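Probable ubiquitin-conjugating enzyme E2 7 (Caenorhabditis elegans, PDB 1PZV) probably catalyses the covalent attachment of ubiquitin to other proteins, taking ubiquitin from the E1 enzyme as a thioester. Local coordinates at residues Asn80-Lys83 with Val87-Ser90; Pro68-Ile73 with Glu116-Ser121; Thr127-Glu132 with Lys141-Asn146. All coordinates share one frame; numbering follows the deposited sequence.

Contact 1: residues Asn80-Lys83 with Val87-Ser90; sequences NIDK and VCIS
Asn80, the last residue of the His-Pro-Asn (HPN) motif of ubiquitin-conjugating enzymes, is joined through its backbone to Cys88, the predicted thioester cysteine. The bond runs from Cys88 N to Asn80 O, 2.9 Å, and is nearly straight at both ends: 169° at the hydrogen and 168° at the oxygen. Next to it, Ile81 and Val87 form a single beta bridge, their CA atoms 4.4 Å apart.

The buried side is hydrocarbon. Ile81 and Val87 lie side by side and point the same way, and Ile81 CD1 faces both methyls of the valine, at 3.5 Å from Val87 CG2 and 3.6 Å from Val87 CG1. With CG1 anti to the backbone N (Val87 chi1 -175°), the valine presents this forked end to the single methyl. Phe72 and Met125 pack on both residues and continue the core. The Asn80 amide is turned elsewhere, its ND2 bonded to Asn130 O, consistent with a structural role for the HPN asparagine in holding the neighbouring loop.

The other side is looser and partly open to solvent. Here Asp82 OD1 receives the backbone N-H groups of Glu84 and Asn86, holding the turn between the segments, while Asp82 OD2 remains 4.4 Å from Cys88 SG.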
loop_
_atom_site.group_PDB
_atom_site.type_symbol
_atom_site.label_atom_id
_atom_site.label_comp_id
_atom_site.label_asym_id
_atom_site.label_seq_id
_atom_site.Cartn_x
_atom_site.Cartn_y
_atom_site.Cartn_z
ATOM N N ASN A 80 2.828 7.169 -7.057
ATOM C CA ASN A 80 3.297 7.170 -5.675
ATOM C C ASN A 80 3.959 5.904 -5.174
ATOM O O ASN A 80 4.143 5.714 -3.977
ATOM C CB ASN A 80 2.156 7.569 -4.760
ATOM C CG ASN A 80 1.607 8.934 -5.109
ATOM O OD1 ASN A 80 0.455 9.058 -5.539
ATOM N ND2 ASN A 80 2.438 9.977 -4.947
ATOM N N ILE A 81 4.314 5.031 -6.103
ATOM C CA ILE A 81 5.024 3.812 -5.764
ATOM C C ILE A 81 6.286 3.964 -6.611
ATOM O O ILE A 81 6.191 4.079 -7.834
ATOM C CB ILE A 81 4.284 2.555 -6.234
ATOM C CG1 ILE A 81 2.804 2.639 -5.872
ATOM C CG2 ILE A 81 4.918 1.327 -5.598
ATOM C CD1 ILE A 81 2.528 2.588 -4.395
ATOM N N ASP A 82 7.457 3.999 -5.982
ATOM C CA ASP A 82 8.670 4.142 -6.771
ATOM C C ASP A 82 8.949 2.875 -7.580
ATOM O O ASP A 82 8.177 1.913 -7.547
ATOM C CB ASP A 82 9.886 4.502 -5.890
ATOM C CG ASP A 82 10.273 3.399 -4.919
ATOM O OD1 ASP A 82 10.138 2.207 -5.267
ATOM O OD2 ASP A 82 10.738 3.728 -3.808
ATOM N N LYS A 83 10.055 2.898 -8.311
ATOM C CA LYS A 83 10.481 1.786 -9.154
ATOM C C LYS A 83 10.918 0.570 -8.339
ATOM O O LYS A 83 11.238 -0.481 -8.892
ATOM C CB LYS A 83 11.626 2.256 -10.064
ATOM C CG LYS A 83 12.283 3.587 -9.620
ATOM C CD LYS A 83 12.881 3.502 -8.206
ATOM C CE LYS A 83 13.506 4.825 -7.768
ATOM N NZ LYS A 83 14.156 4.732 -6.422
ATOM N N VAL A 87 6.052 2.245 -1.325
ATOM C CA VAL A 87 4.926 3.152 -1.383
ATOM C C VAL A 87 5.329 4.405 -0.643
ATOM O O VAL A 87 5.856 4.333 0.464
ATOM C CB VAL A 87 3.689 2.577 -0.708
ATOM C CG1 VAL A 87 2.518 3.525 -0.912
ATOM C CG2 VAL A 87 3.383 1.209 -1.270
ATOM N N CYS A 88 5.089 5.553 -1.259
ATOM C CA CYS A 88 5.444 6.814 -0.642
ATOM C C CYS A 88 4.252 7.734 -0.520
ATOM O O CYS A 88 3.889 8.420 -1.471
ATOM C CB CYS A 88 6.545 7.489 -1.453
ATOM S SG CYS A 88 8.040 6.459 -1.630
ATOM N N ILE A 89 3.646 7.737 0.664
ATOM C CA ILE A 89 2.488 8.587 0.946
ATOM C C ILE A 89 2.668 9.304 2.293
ATOM O O ILE A 89 3.397 8.822 3.159
ATOM C CB ILE A 89 1.195 7.753 0.937
ATOM C CG1 ILE A 89 1.311 6.600 1.950
ATOM C CG2 ILE A 89 0.932 7.251 -0.485
ATOM C CD1 ILE A 89 0.106 5.699 2.013
ATOM N N SER A 90 2.011 10.452 2.452
ATOM C CA SER A 90 2.133 11.278 3.662
ATOM C C SER A 90 2.016 10.555 5.000
ATOM O O SER A 90 2.887 10.684 5.870
ATOM C CB SER A 90 1.096 12.403 3.647
ATOM O OG SER A 90 1.191 13.182 2.471
#

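Contact 2: residues Pro68-Ile73 with Glu116-Ser121; sequences PKMKFI and ETILLS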
loop_
_atom_site.group_PDB
_atom_site.type_symbol
_atom_site.label_atom_id
_atom_site.label_comp_id
_atom_site.label_asym_id
_atom_site.label_seq_id
_atom_site.Cartn_x
_atom_site.Cartn_y
_atom_site.Cartn_z
ATOM N N PRO A 68 5.201 2.399 9.727
ATOM C CA PRO A 68 5.829 1.193 9.204
ATOM C C PRO A 68 6.199 1.523 7.763
ATOM O O PRO A 68 5.706 2.502 7.206
ATOM C CB PRO A 68 4.709 0.168 9.294
ATOM C CG PRO A 68 3.490 1.005 9.017
ATOM C CD PRO A 68 3.745 2.218 9.871
ATOM N N LYS A 69 7.073 0.730 7.164
ATOM C CA LYS A 69 7.451 0.964 5.776
ATOM C C LYS A 69 6.635 0.004 4.927
ATOM O O LYS A 69 6.503 -1.171 5.275
ATOM C CB LYS A 69 8.953 0.715 5.567
ATOM C CG LYS A 69 9.856 1.759 6.226
ATOM C CD LYS A 69 11.313 1.599 5.800
ATOM C CE LYS A 69 12.161 2.783 6.261
ATOM N NZ LYS A 69 13.568 2.708 5.758
ATOM N N MET A 70 6.064 0.496 3.832
ATOM C CA MET A 70 5.277 -0.372 2.971
ATOM C C MET A 70 5.911 -0.539 1.609
ATOM O O MET A 70 6.024 0.420 0.849
ATOM C CB MET A 70 3.859 0.162 2.806
ATOM C CG MET A 70 2.957 -0.786 2.032
ATOM S SD MET A 70 1.244 -0.288 2.152
ATOM C CE MET A 70 0.413 -1.664 1.390
ATOM N N LYS A 71 6.322 -1.765 1.308
ATOM C CA LYS A 71 6.950 -2.070 0.032
ATOM C C LYS A 71 6.117 -3.055 -0.777
ATOM O O LYS A 71 5.857 -4.170 -0.334
ATOM C CB LYS A 71 8.347 -2.666 0.249
ATOM C CG LYS A 71 8.996 -3.129 -1.042
ATOM C CD LYS A 71 10.471 -3.475 -0.857
ATOM C CE LYS A 71 11.095 -3.915 -2.184
ATOM N NZ LYS A 71 12.583 -3.997 -2.114
ATOM N N PHE A 72 5.706 -2.638 -1.963
ATOM C CA PHE A 72 4.930 -3.497 -2.834
ATOM C C PHE A 72 5.753 -4.559 -3.562
ATOM O O PHE A 72 6.749 -4.243 -4.195
ATOM C CB PHE A 72 4.211 -2.653 -3.905
ATOM C CG PHE A 72 2.762 -2.514 -3.686
ATOM C CD1 PHE A 72 2.220 -1.345 -3.167
ATOM C CD2 PHE A 72 1.937 -3.573 -3.978
ATOM C CE1 PHE A 72 0.849 -1.250 -2.939
ATOM C CE2 PHE A 72 0.585 -3.495 -3.759
ATOM C CZ PHE A 72 0.032 -2.334 -3.237
ATOM N N ILE A 73 5.345 -5.772 -3.452
ATOM C CA ILE A 73 5.988 -6.828 -4.175
ATOM C C ILE A 73 4.990 -7.012 -5.275
ATOM O O ILE A 73 3.839 -6.683 -5.051
ATOM C CB ILE A 73 6.186 -8.107 -3.327
ATOM C CG1 ILE A 73 7.303 -7.855 -2.296
ATOM C CG2 ILE A 73 6.517 -9.308 -4.203
ATOM C CD1 ILE A 73 7.677 -9.068 -1.480
ATOM N N GLU A 116 -5.232 -0.146 9.897
ATOM C CA GLU A 116 -6.472 0.153 9.215
ATOM C C GLU A 116 -6.377 1.507 8.524
ATOM O O GLU A 116 -6.755 1.640 7.365
ATOM C CB GLU A 116 -7.631 0.163 10.209
ATOM C CG GLU A 116 -8.971 0.562 9.586
ATOM C CD GLU A 116 -10.105 0.636 10.596
ATOM O OE1 GLU A 116 -11.239 0.967 10.176
ATOM O OE2 GLU A 116 -9.869 0.368 11.803
ATOM N N THR A 117 -5.872 2.505 9.241
ATOM C CA THR A 117 -5.715 3.850 8.697
ATOM C C THR A 117 -4.823 3.810 7.449
ATOM O O THR A 117 -5.152 4.380 6.405
ATOM C CB THR A 117 -5.074 4.808 9.746
ATOM O OG1 THR A 117 -5.850 4.798 10.953
ATOM C CG2 THR A 117 -5.025 6.241 9.204
ATOM N N ILE A 118 -3.689 3.136 7.571
ATOM C CA ILE A 118 -2.758 2.989 6.469
ATOM C C ILE A 118 -3.476 2.343 5.294
ATOM O O ILE A 118 -3.510 2.908 4.196
ATOM C CB ILE A 118 -1.561 2.085 6.860
ATOM C CG1 ILE A 118 -0.717 2.785 7.916
ATOM C CG2 ILE A 118 -0.703 1.766 5.642
ATOM C CD1 ILE A 118 0.329 1.902 8.537
ATOM N N LEU A 119 -4.052 1.165 5.521
ATOM C CA LEU A 119 -4.731 0.468 4.442
ATOM C C LEU A 119 -5.800 1.328 3.770
ATOM O O LEU A 119 -5.976 1.281 2.543
ATOM C CB LEU A 119 -5.324 -0.851 4.941
ATOM C CG LEU A 119 -4.285 -1.898 5.373
ATOM C CD1 LEU A 119 -4.976 -3.238 5.598
ATOM C CD2 LEU A 119 -3.219 -2.034 4.314
ATOM N N LEU A 120 -6.498 2.128 4.563
ATOM C CA LEU A 120 -7.525 2.990 4.010
ATOM C C LEU A 120 -6.903 4.060 3.134
ATOM O O LEU A 120 -7.366 4.301 2.018
ATOM C CB LEU A 120 -8.344 3.650 5.124
ATOM C CG LEU A 120 -9.376 2.737 5.794
ATOM C CD1 LEU A 120 -10.025 3.434 6.970
ATOM C CD2 LEU A 120 -10.412 2.330 4.755
ATOM N N SER A 121 -5.854 4.711 3.628
ATOM C CA SER A 121 -5.227 5.752 2.823
ATOM C C SER A 121 -4.611 5.135 1.558
ATOM O O SER A 121 -4.329 5.841 0.588
ATOM C CB SER A 121 -4.178 6.531 3.639
ATOM O OG SER A 121 -2.993 5.788 3.818
#
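Pro68 and Ile118 reach toward each other across the interior of the E2 fold, bringing the start of strand 69-72 against helix 115-127. Their CA atoms are 9.2 Å apart, so the gap is bridged by side chains. Ile118 CD1 meets the pyrrolidine ring at its outer carbons, lying 3.3 Å from Pro68 CG and 3.7 Å from Pro68 CD. The isoleucine torsion explains this: CG1 stands anti to the carbonyl carbon (chi1 -67°), and the chain beyond it is extended, which carries CD1 out to the ring.

The same torsion sets CG2 anti to the backbone N, so the second branch is offered to Met70. That residue also directs its CB at the helix, and its extended chain carries the sulfur inward until Met70 SD is 4.5 Å from Ile118 CG2, a looser approach than the proline's. One isoleucine thus divides its two branches between alternate residues of the strand segment, while Leu57 of strand 52-58 touches Met70 from within the sheet.

In the helix, Ser121 OG donates to Ile118 O at 3.0 Å, giving the hydroxyl a partner on its own helix. All three touching residues are buried and meet through carbon and sulfur, so the cohesion depends on shape and exclusion of water, with little directional restraint.

Contact 3: residues Thr127-Glu132 with Lys141-Asn146; sequences TDPNFE and KMQREN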
loop_
_atom_site.group_PDB
_atom_site.type_symbol
_atom_site.label_atom_id
_atom_site.label_comp_id
_atom_site.label_asym_id
_atom_site.label_seq_id
_atom_site.Cartn_x
_atom_site.Cartn_y
_atom_site.Cartn_z
ATOM N N THR A 127 -6.918 5.037 -5.867
ATOM C CA THR A 127 -8.084 5.693 -6.444
ATOM C C THR A 127 -7.810 7.135 -6.877
ATOM O O THR A 127 -8.384 7.625 -7.858
ATOM C CB THR A 127 -9.250 5.730 -5.435
ATOM O OG1 THR A 127 -9.402 4.437 -4.844
ATOM C CG2 THR A 127 -10.548 6.137 -6.126
ATOM N N ASP A 128 -6.930 7.807 -6.142
ATOM C CA ASP A 128 -6.615 9.206 -6.419
ATOM C C ASP A 128 -5.163 9.540 -6.081
ATOM O O ASP A 128 -4.866 10.023 -4.990
ATOM C CB ASP A 128 -7.544 10.089 -5.593
ATOM C CG ASP A 128 -7.798 11.416 -6.239
ATOM O OD1 ASP A 128 -6.814 12.159 -6.497
ATOM O OD2 ASP A 128 -8.989 11.704 -6.492
ATOM N N PRO A 129 -4.244 9.300 -7.023
ATOM C CA PRO A 129 -2.829 9.586 -6.769
ATOM C C PRO A 129 -2.536 11.054 -6.452
ATOM O O PRO A 129 -3.194 11.962 -6.969
ATOM C CB PRO A 129 -2.152 9.116 -8.055
ATOM C CG PRO A 129 -3.200 9.399 -9.103
ATOM C CD PRO A 129 -4.470 8.926 -8.434
ATOM N N ASN A 130 -1.561 11.276 -5.577
ATOM C CA ASN A 130 -1.159 12.628 -5.210
ATOM C C ASN A 130 0.186 12.890 -5.856
ATOM O O ASN A 130 1.192 12.271 -5.496
ATOM C CB ASN A 130 -1.035 12.786 -3.687
ATOM C CG ASN A 130 -0.358 14.101 -3.283
ATOM O OD1 ASN A 130 0.873 14.194 -3.232
ATOM N ND2 ASN A 130 -1.166 15.125 -3.012
ATOM N N PHE A 131 0.208 13.793 -6.824
ATOM C CA PHE A 131 1.461 14.089 -7.486
ATOM C C PHE A 131 2.338 14.855 -6.505
ATOM O O PHE A 131 2.955 14.228 -5.640
ATOM C CB PHE A 131 1.194 14.842 -8.793
ATOM C CG PHE A 131 0.349 14.045 -9.766
ATOM C CD1 PHE A 131 -1.039 13.950 -9.599
ATOM C CD2 PHE A 131 0.944 13.316 -10.798
ATOM C CE1 PHE A 131 -1.817 13.136 -10.434
ATOM C CE2 PHE A 131 0.173 12.498 -11.638
ATOM C CZ PHE A 131 -1.209 12.411 -11.454
ATOM N N GLU A 132 2.391 16.180 -6.594
ATOM C CA GLU A 132 3.218 16.933 -5.651
ATOM C C GLU A 132 4.439 16.124 -5.214
ATOM O O GLU A 132 4.449 15.557 -4.124
ATOM C CB GLU A 132 2.427 17.273 -4.389
ATOM C CG GLU A 132 1.370 18.339 -4.530
ATOM C CD GLU A 132 0.976 18.897 -3.171
ATOM O OE1 GLU A 132 0.650 18.087 -2.275
ATOM O OE2 GLU A 132 0.998 20.138 -2.996
ATOM N N LYS A 141 4.341 11.585 -14.864
ATOM C CA LYS A 141 4.337 12.232 -16.168
ATOM C C LYS A 141 3.386 11.512 -17.116
ATOM O O LYS A 141 2.589 12.137 -17.824
ATOM C CB LYS A 141 5.754 12.232 -16.760
ATOM C CG LYS A 141 5.865 12.961 -18.092
ATOM C CD LYS A 141 7.310 13.266 -18.468
ATOM C CE LYS A 141 7.372 14.167 -19.705
ATOM N NZ LYS A 141 8.765 14.534 -20.085
ATOM N N MET A 142 3.458 10.189 -17.109
ATOM C CA MET A 142 2.622 9.407 -17.992
ATOM C C MET A 142 1.124 9.605 -17.824
ATOM O O MET A 142 0.441 9.960 -18.776
ATOM C CB MET A 142 2.951 7.929 -17.860
ATOM C CG MET A 142 2.395 7.128 -19.010
ATOM S SD MET A 142 3.031 5.469 -19.026
ATOM C CE MET A 142 4.796 5.787 -19.247
ATOM N N GLN A 143 0.602 9.382 -16.627
ATOM C CA GLN A 143 -0.833 9.526 -16.432
ATOM C C GLN A 143 -1.371 10.909 -16.787
ATOM O O GLN A 143 -2.513 11.043 -17.232
ATOM C CB GLN A 143 -1.201 9.205 -14.992
ATOM C CG GLN A 143 -2.685 8.996 -14.806
ATOM C CD GLN A 143 -3.075 8.999 -13.359
ATOM O OE1 GLN A 143 -2.371 8.432 -12.516
ATOM N NE2 GLN A 143 -4.208 9.629 -13.049
ATOM N N ARG A 144 -0.543 11.933 -16.590
ATOM C CA ARG A 144 -0.920 13.321 -16.866
ATOM C C ARG A 144 -1.081 13.668 -18.351
ATOM O O ARG A 144 -2.085 14.259 -18.751
ATOM C CB ARG A 144 0.102 14.262 -16.216
ATOM C CG ARG A 144 0.063 14.266 -14.687
ATOM C CD ARG A 144 -0.726 15.456 -14.153
ATOM N NE ARG A 144 0.029 16.699 -14.286
ATOM C CZ ARG A 144 -0.455 17.913 -14.031
ATOM N NH1 ARG A 144 -1.710 18.058 -13.629
ATOM N NH2 ARG A 144 0.321 18.985 -14.170
ATOM N N GLU A 145 -0.097 13.312 -19.169
ATOM C CA GLU A 145 -0.166 13.604 -20.598
ATOM C C GLU A 145 -0.490 12.373 -21.450
ATOM O O GLU A 145 -1.529 12.327 -22.115
ATOM C CB GLU A 145 1.147 14.242 -21.062
ATOM C CG GLU A 145 2.388 13.455 -20.684
ATOM C CD GLU A 145 3.646 14.307 -20.695
ATOM O OE1 GLU A 145 3.720 15.267 -19.888
ATOM O OE2 GLU A 145 4.557 14.019 -21.508
ATOM N N ASN A 146 0.396 11.380 -21.424
ATOM C CA ASN A 146 0.195 10.158 -22.194
ATOM C C ASN A 146 -0.671 9.165 -21.417
ATOM O O ASN A 146 -0.210 8.094 -21.007
ATOM C CB ASN A 146 1.545 9.522 -22.530
ATOM C CG ASN A 146 1.441 8.486 -23.638
ATOM O OD1 ASN A 146 0.755 7.471 -23.499
ATOM N ND2 ASN A 146 2.126 8.743 -24.749
#
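Pro129 and Gln143 have CA atoms 9.9 Å apart, a separation at which the irregular segment 127-132, leaving helix 115-127, and the last turn of helix 137-144 meet through side chains. Gln143 CG is anti to the backbone N (chi1 -166°), and the chain stays extended beyond it, carrying the amide obliquely across the proline ring. Gln143 OE1 lies 3.6 Å from Pro129 CG and 4.3 Å from Phe131 CZ.

The ring's closest partner is Arg144. The arginine chain bends at chi2 and chi3, laying its methylenes against the phenyl ring rather than extending straight past it. Arg144 CG comes 3.5 Å from Phe131 CE2. Arg144 CD sits over one face, offset toward the rim, 4.2 Å from the ring centroid and 19° off the normal, which is a CH-pi contact. Arg144 CZ is 5.8 Å from the same centroid, too far for more than a weak cation-pi attraction; the guanidinium plane is turned 46° from the ring. Were Phe131 an alanine, the Arg144 methylenes would probably lose the surface they lie on, and that chain would be likely to swing more freely.

Phe150 of helix 147-161 touches Gln143, tying this helix end to the next helix. The contact is peripheral, and its chemistry, dispersion between methylenes and a ring plus an amide oxygen lying near carbon, implies a modest hold that leaves the exposed arginine's charged end at most weakly engaged with the ring.

In the fold
Contact 1 is the hub. Along the chain it is nested in the loop closed by contact 2, and their centres are 10 Å apart. Val87 N lies 2.8 Å from Met70 O, a probable hydrogen bond linking the cysteine segment to strand 69-72, and Ile89 CD1 reaches Ser121 OG of the helix at 3.6 Å. Contact 3 follows in series, its centre 12 Å from that of contact 1; Asn80 OD1 packs on Pro129 CA at 3.5 Å where the two meet. Contacts 2 and 3 do not touch, with nearest atoms about 7 Å apart. The side chains of Met70 and Pro129 lie about 9 Å and about 11 Å from that of Cys88, the predicted active-site residue.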